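Putative flagellar protein FliS (Parabacteroides merdae ATCC 43184, PDB 4YOK) is of unknown function but joins a transthyretin-like (prealbumin-like) domain to a second beta domain of the E-set clan. Local coordinates at residues A[111-124]-A[158-170]. Sequence-based numbering, arbitrary orientation.
Sequences VTGSAMNASFMINR and VVPGSVNLSADIS
On the polar face of this antiparallel strand pair, Ser-166 OG donates to Asn-117 OD1 over 2.7 Å, lying in the plane of the amide carbonyl, so a short side-chain bond bridges two residues of a non-hydrogen-bonded pair. Asn-117 has CG anti to its own carbonyl carbon (chi1 -60°), which swings the amide oxygen across to the serine hydroxyl. Replacing it with a leucine would probably leave Ser-166 OG without this acceptor and set the hydroxyl free to turn. At the next non-hydrogen-bonded pair, Ser-119 OG lies 2.8 Å from Asn-164 OD1; serine and asparagine suit a face that is partly open to solvent. Beyond it the selenium of Met-121, a selenomethionine, rests against Ser-162 OG. Between the strands, paired backbone bonds join Met-116 to Ala-167, Ala-118 to Leu-165, Phe-120 to Val-163 and Ile-122 to Gly-161, where a CB would jam against the carbonyl oxygen of Pro-160 (phi 126°), which calls for glycine. The other face is apolar. Val-163 CG1 makes a CH-pi contact over the Phe-120 ring, 4.3 Å from its centroid, while the other methyl, CG2, meets Ile-122 CD1 at 3.6 Å; the beta-branched valine thus serves two neighbours at once. Where the pairing ends, Ile-169 N donates to Ser-114 O at 3.0 Å from above the carbonyl plane, and its CD1 reaches Val-111 CB. Asp-168 OD1 accepts Ser-170 N, closing an Asx turn just past the strand, and also takes the Ser-170 hydroxyl. In the three-stranded sheet of the C-terminal domain, strand 115-124 is central, flanked by 102-111 and 161-168; its apolar face packs on Val-134 and Leu-138 of strand 131-139 and Val-185 of strand 182-189, as in a beta sandwich, while Leu-165 and Ala-167 touch strand 151-155.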
# COMPACT_ATOMS: atom_id res chain seq x y z
N VAL A 111 0.16 -21.50 -5.44
CA VAL A 111 -1.07 -22.22 -5.13
C VAL A 111 -1.00 -23.61 -5.71
O VAL A 111 -0.51 -23.81 -6.83
CB VAL A 111 -2.41 -21.53 -5.53
CG1 VAL A 111 -2.64 -20.21 -4.79
CG2 VAL A 111 -2.58 -21.36 -7.05
N THR A 112 -1.49 -24.58 -4.95
CA THR A 112 -1.69 -25.95 -5.39
C THR A 112 -3.21 -26.13 -5.51
O THR A 112 -3.95 -25.14 -5.46
CB THR A 112 -1.02 -26.96 -4.44
OG1 THR A 112 -1.77 -26.99 -3.22
CG2 THR A 112 0.46 -26.66 -4.20
N GLY A 113 -3.68 -27.36 -5.65
CA GLY A 113 -5.12 -27.60 -5.65
C GLY A 113 -5.70 -27.51 -4.24
O GLY A 113 -6.88 -27.23 -4.08
N SER A 114 -4.84 -27.70 -3.22
CA SER A 114 -5.21 -27.77 -1.81
C SER A 114 -4.84 -26.51 -1.00
O SER A 114 -5.56 -26.17 -0.05
CB SER A 114 -4.58 -29.02 -1.19
OG SER A 114 -3.79 -28.87 -0.01
N ALA A 115 -3.75 -25.81 -1.34
CA ALA A 115 -3.33 -24.70 -0.49
C ALA A 115 -2.66 -23.54 -1.20
O ALA A 115 -2.12 -23.69 -2.29
CB ALA A 115 -2.34 -25.24 0.54
N MSE A 116 -2.70 -22.38 -0.55
CA MSE A 116 -1.92 -21.22 -0.91
C MSE A 116 -0.72 -21.26 0.02
O MSE A 116 -0.90 -21.26 1.25
CB MSE A 116 -2.69 -19.91 -0.79
CG MSE A 116 -1.76 -18.73 -0.95
SE MSE A 116 -2.72 -17.06 -0.89
CE MSE A 116 -1.22 -15.93 -1.17
N ASN A 117 0.47 -21.35 -0.56
CA ASN A 117 1.75 -21.39 0.16
C ASN A 117 2.42 -20.03 0.03
O ASN A 117 2.48 -19.46 -1.07
CB ASN A 117 2.63 -22.52 -0.39
CG ASN A 117 1.97 -23.87 -0.24
OD1 ASN A 117 1.54 -24.25 0.85
ND2 ASN A 117 1.85 -24.63 -1.31
N ALA A 118 2.87 -19.47 1.16
CA ALA A 118 3.52 -18.16 1.19
C ALA A 118 4.71 -18.19 2.14
O ALA A 118 4.56 -18.51 3.33
CB ALA A 118 2.51 -17.08 1.62
N SER A 119 5.90 -17.97 1.58
CA SER A 119 7.13 -17.86 2.37
C SER A 119 7.65 -16.46 2.13
O SER A 119 7.68 -16.02 0.98
CB SER A 119 8.15 -18.91 1.93
OG SER A 119 7.71 -20.18 2.40
N PHE A 120 8.01 -15.74 3.20
CA PHE A 120 8.51 -14.36 3.08
C PHE A 120 9.13 -13.92 4.38
O PHE A 120 9.09 -14.65 5.37
CB PHE A 120 7.39 -13.37 2.64
CG PHE A 120 6.14 -13.39 3.50
CD1 PHE A 120 5.14 -14.34 3.28
CD2 PHE A 120 5.92 -12.42 4.46
CE1 PHE A 120 3.99 -14.36 4.06
CE2 PHE A 120 4.75 -12.42 5.23
CZ PHE A 120 3.81 -13.42 5.05
N MSE A 121 9.77 -12.76 4.35
CA MSE A 121 10.41 -12.16 5.51
C MSE A 121 9.65 -10.90 5.94
O MSE A 121 9.27 -10.09 5.09
CB MSE A 121 11.86 -11.78 5.18
CG MSE A 121 12.75 -12.99 5.07
SE MSE A 121 13.75 -13.15 6.72
CE MSE A 121 14.80 -11.44 6.57
N ILE A 122 9.45 -10.75 7.24
CA ILE A 122 8.83 -9.57 7.83
C ILE A 122 9.92 -8.89 8.62
O ILE A 122 10.43 -9.47 9.59
CB ILE A 122 7.57 -9.85 8.69
CG1 ILE A 122 6.44 -10.48 7.84
CG2 ILE A 122 7.11 -8.53 9.39
CD1 ILE A 122 5.32 -11.12 8.70
N ASN A 123 10.31 -7.72 8.17
CA ASN A 123 11.36 -6.92 8.79
C ASN A 123 10.74 -5.81 9.61
O ASN A 123 9.99 -4.99 9.06
CB ASN A 123 12.28 -6.33 7.70
CG ASN A 123 12.71 -7.37 6.68
OD1 ASN A 123 13.47 -8.27 7.01
ND2 ASN A 123 12.12 -7.35 5.48
N ARG A 124 11.06 -5.75 10.92
CA ARG A 124 10.56 -4.70 11.79
C ARG A 124 11.42 -3.44 11.61
O ARG A 124 12.64 -3.49 11.81
CB ARG A 124 10.54 -5.16 13.26
CG ARG A 124 9.91 -4.10 14.19
CD ARG A 124 9.82 -4.53 15.66
NE ARG A 124 11.12 -4.95 16.17
CZ ARG A 124 11.37 -6.17 16.64
NH1 ARG A 124 10.41 -7.09 16.67
NH2 ARG A 124 12.58 -6.48 17.08
N VAL A 158 1.86 -14.28 14.29
CA VAL A 158 3.13 -14.12 13.57
C VAL A 158 3.98 -13.02 14.22
O VAL A 158 3.46 -11.98 14.64
CB VAL A 158 2.89 -13.83 12.06
CG1 VAL A 158 4.20 -13.79 11.27
CG2 VAL A 158 1.94 -14.86 11.45
N VAL A 159 5.29 -13.25 14.27
CA VAL A 159 6.26 -12.28 14.80
C VAL A 159 7.27 -11.95 13.67
O VAL A 159 7.37 -12.73 12.72
CB VAL A 159 6.97 -12.78 16.11
CG1 VAL A 159 5.98 -12.88 17.27
CG2 VAL A 159 7.70 -14.11 15.89
N PRO A 160 8.04 -10.84 13.74
CA PRO A 160 9.02 -10.55 12.67
C PRO A 160 10.05 -11.66 12.50
O PRO A 160 10.38 -12.39 13.45
CB PRO A 160 9.68 -9.25 13.16
CG PRO A 160 8.65 -8.61 14.01
CD PRO A 160 8.05 -9.77 14.76
N GLY A 161 10.55 -11.78 11.28
CA GLY A 161 11.52 -12.79 10.87
C GLY A 161 11.03 -13.57 9.67
O GLY A 161 10.21 -13.07 8.89
N SER A 162 11.51 -14.81 9.51
CA SER A 162 11.10 -15.67 8.39
C SER A 162 9.71 -16.22 8.67
O SER A 162 9.42 -16.61 9.80
CB SER A 162 12.10 -16.81 8.20
OG SER A 162 13.36 -16.29 7.85
N VAL A 163 8.83 -16.19 7.67
CA VAL A 163 7.46 -16.65 7.82
C VAL A 163 7.17 -17.73 6.76
O VAL A 163 7.64 -17.61 5.61
CB VAL A 163 6.50 -15.43 7.71
CG1 VAL A 163 5.06 -15.85 7.73
CG2 VAL A 163 6.77 -14.43 8.83
N ASN A 164 6.48 -18.81 7.16
CA ASN A 164 6.12 -19.94 6.30
C ASN A 164 4.66 -20.32 6.58
O ASN A 164 4.36 -20.91 7.61
CB ASN A 164 7.08 -21.13 6.53
CG ASN A 164 6.96 -22.23 5.51
OD1 ASN A 164 6.72 -21.98 4.33
ND2 ASN A 164 7.20 -23.47 5.93
N LEU A 165 3.74 -19.92 5.69
CA LEU A 165 2.30 -20.11 5.88
C LEU A 165 1.66 -20.91 4.77
O LEU A 165 2.09 -20.86 3.61
CB LEU A 165 1.59 -18.74 5.99
CG LEU A 165 2.19 -17.72 6.97
CD1 LEU A 165 1.53 -16.36 6.86
CD2 LEU A 165 2.10 -18.20 8.42
N SER A 166 0.62 -21.68 5.13
CA SER A 166 -0.18 -22.46 4.19
C SER A 166 -1.63 -22.27 4.55
O SER A 166 -2.02 -22.51 5.69
CB SER A 166 0.20 -23.94 4.21
OG SER A 166 1.43 -24.13 3.54
N ALA A 167 -2.41 -21.77 3.61
CA ALA A 167 -3.84 -21.51 3.79
C ALA A 167 -4.62 -22.53 3.00
O ALA A 167 -4.30 -22.77 1.82
CB ALA A 167 -4.19 -20.08 3.36
N ASP A 168 -5.61 -23.16 3.63
CA ASP A 168 -6.40 -24.21 2.98
C ASP A 168 -7.41 -23.59 2.00
O ASP A 168 -8.38 -22.97 2.43
CB ASP A 168 -7.12 -25.05 4.04
CG ASP A 168 -7.83 -26.28 3.50
OD1 ASP A 168 -7.83 -26.47 2.27
OD2 ASP A 168 -8.28 -27.09 4.31
N ILE A 169 -7.18 -23.77 0.69
CA ILE A 169 -8.08 -23.23 -0.33
C ILE A 169 -8.93 -24.36 -0.95
O ILE A 169 -9.65 -24.13 -1.92
CB ILE A 169 -7.27 -22.48 -1.43
CG1 ILE A 169 -6.27 -23.44 -2.14
CG2 ILE A 169 -6.58 -21.20 -0.86
CD1 ILE A 169 -5.60 -22.86 -3.50
N SER A 170 -8.83 -25.60 -0.42
CA SER A 170 -9.59 -26.74 -0.97
C SER A 170 -11.10 -26.50 -0.84
O SER A 170 -11.54 -25.80 0.07
CB SER A 170 -9.20 -28.03 -0.27
OG SER A 170 -9.60 -27.97 1.09